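Local coordinates for surface protein SPB1 (Streptococcus agalactiae, PDB 4UZG), which probably forms the shaft of the group B streptococcus type 2b pilus as its backbone subunit, assembled through sortases, at residues A[20-25]-A[120-125]. Numbering follows the deposited sequence. Where two conformers were deposited one is given.
Sequences TITYKN and INTITV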
# COMPACT_ATOMS: atom_id res chain seq x y z
N THR A 20 -1.12 7.83 -8.55
CA THR A 20 -1.45 8.87 -9.51
C THR A 20 -1.20 10.24 -8.89
O THR A 20 -1.73 10.53 -7.82
CB THR A 20 -2.92 8.78 -9.97
OG1 THR A 20 -3.15 7.48 -10.52
CG2 THR A 20 -3.22 9.81 -11.05
N ILE A 21 -0.39 11.05 -9.57
CA ILE A 21 -0.17 12.44 -9.19
C ILE A 21 -0.88 13.29 -10.24
O ILE A 21 -0.63 13.12 -11.44
CB ILE A 21 1.33 12.80 -9.21
CG1 ILE A 21 2.10 11.93 -8.22
CG2 ILE A 21 1.50 14.29 -8.93
CD1 ILE A 21 3.60 11.95 -8.49
N THR A 22 -1.73 14.20 -9.82
CA THR A 22 -2.53 15.05 -10.71
C THR A 22 -2.29 16.52 -10.34
O THR A 22 -2.38 16.87 -9.15
CB THR A 22 -4.06 14.68 -10.60
OG1 THR A 22 -4.25 13.28 -10.90
CG2 THR A 22 -4.93 15.51 -11.52
N TYR A 23 -2.02 17.36 -11.34
CA TYR A 23 -1.84 18.79 -11.15
C TYR A 23 -2.66 19.48 -12.22
O TYR A 23 -2.37 19.37 -13.40
CB TYR A 23 -0.37 19.13 -11.29
CG TYR A 23 -0.03 20.59 -11.12
CD1 TYR A 23 0.19 21.13 -9.87
CD2 TYR A 23 0.19 21.38 -12.24
CE1 TYR A 23 0.58 22.43 -9.72
CE2 TYR A 23 0.57 22.71 -12.10
CZ TYR A 23 0.76 23.22 -10.84
OH TYR A 23 1.17 24.53 -10.70
N LYS A 24 -3.68 20.21 -11.79
CA LYS A 24 -4.67 20.76 -12.70
C LYS A 24 -4.41 22.18 -13.13
O LYS A 24 -5.14 22.72 -13.97
CB LYS A 24 -6.05 20.67 -12.08
CG LYS A 24 -6.58 19.25 -11.98
CD LYS A 24 -8.11 19.33 -12.06
CE LYS A 24 -8.86 18.16 -11.51
NZ LYS A 24 -8.61 18.04 -10.06
N ASN A 25 -3.41 22.81 -12.59
CA ASN A 25 -3.28 24.22 -12.92
C ASN A 25 -2.15 24.59 -13.87
O ASN A 25 -1.59 25.68 -13.74
CB ASN A 25 -3.23 24.96 -11.59
CG ASN A 25 -4.43 24.58 -10.72
OD1 ASN A 25 -5.53 24.37 -11.24
ND2 ASN A 25 -4.24 24.49 -9.41
N ILE A 120 -5.32 25.73 -20.40
CA ILE A 120 -5.20 25.19 -19.06
C ILE A 120 -5.05 23.68 -19.17
O ILE A 120 -5.89 23.02 -19.75
CB ILE A 120 -6.46 25.55 -18.25
CG1 ILE A 120 -6.74 27.06 -18.33
CG2 ILE A 120 -6.31 25.09 -16.84
CD1 ILE A 120 -8.14 27.43 -17.98
N ASN A 121 -3.96 23.16 -18.63
CA ASN A 121 -3.65 21.75 -18.76
C ASN A 121 -3.56 21.04 -17.42
O ASN A 121 -3.20 21.63 -16.41
CB ASN A 121 -2.34 21.59 -19.52
CG ASN A 121 -2.47 22.00 -20.96
OD1 ASN A 121 -3.04 21.27 -21.75
ND2 ASN A 121 -1.97 23.17 -21.30
N THR A 122 -3.86 19.75 -17.46
CA THR A 122 -3.64 18.86 -16.34
C THR A 122 -2.43 17.98 -16.63
O THR A 122 -2.38 17.30 -17.66
CB THR A 122 -4.85 17.97 -16.09
OG1 THR A 122 -5.96 18.81 -15.73
CG2 THR A 122 -4.59 16.98 -14.97
N ILE A 123 -1.47 17.98 -15.72
CA ILE A 123 -0.34 17.06 -15.75
C ILE A 123 -0.70 15.87 -14.89
O ILE A 123 -1.09 16.04 -13.74
CB ILE A 123 0.93 17.74 -15.22
CG1 ILE A 123 1.36 18.91 -16.12
CG2 ILE A 123 2.07 16.72 -15.11
CD1 ILE A 123 2.44 19.82 -15.50
N THR A 124 -0.57 14.67 -15.44
CA THR A 124 -0.79 13.45 -14.68
C THR A 124 0.47 12.59 -14.79
O THR A 124 0.99 12.36 -15.88
CB THR A 124 -2.02 12.65 -15.18
OG1 THR A 124 -3.14 13.53 -15.27
CG2 THR A 124 -2.36 11.51 -14.26
N VAL A 125 0.93 12.08 -13.64
CA VAL A 125 1.98 11.08 -13.61
C VAL A 125 1.43 9.87 -12.88
O VAL A 125 1.05 9.97 -11.71
CB VAL A 125 3.25 11.60 -12.88
CG1 VAL A 125 4.32 10.50 -12.78
CG2 VAL A 125 3.82 12.83 -13.57
O HOH W 1 -6.54 21.53 -15.68
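Ile21 and Tyr23 pair with Val125 and Ile123 where two antiparallel strands, 16-26 and 121-131, lie side by side in the N-terminal mixed beta-sheet.

Two hydrogen-bonded pairs join the backbones, with Thr22 and Thr124 as the non-hydrogen-bonded pair between them. Ile21 N gives a nearly straight bond to Val125 O (2.8 Å, 175° at the hydrogen), and Val125 N answers to Ile21 O. Tyr23 and Ile123 exchange the same two bonds, less straight. Alpha C-H groups add to the grip on the carbonyls. Thr122 CA lies 3.2 Å from Tyr23 O, and Thr124 CA sits similarly against Ile21 O. The sheet extends both ways, since Thr20 and Thr22 bond to Thr5 and Gly3, and Thr122 and Thr124 to Thr62 and Thr60.

The apolar face carries Ile21, Tyr23, Ile123 and Val125. Ile21 CB and Val125 CB lie 4.3 Å apart. Ile123 CD1 approaches Tyr23 CD2 obliquely. This face packs into the core against strands 37-43, 90-96 and 146-153.

The other face is lined with threonines. Thr20, Thr122 and Thr124 each turn CG2 anti to the backbone N. Methyls meet in diagonal pairs. Thr20 CG2 touches Thr124 CG2 at 3.7 Å, and Thr22 CG2, in one of its two conformers, meets Thr122 CG2 at 3.8 Å.

Past Tyr23 and Ile123 the regular pairing is interrupted at Lys24, whose psi of -5° departs from the extended form. It resumes where Asn121 bonds to Ala26. The extra residue on strand 16-26 is consistent with a beta bulge. Lys24 O and Asn121 O, both acceptors, stand 3.3 Å apart. A water hydrogen-bonds Thr122 OG1 at 2.8 Å, but its 2.5 Å distance to Lys24 O is short enough to leave that bond doubtful.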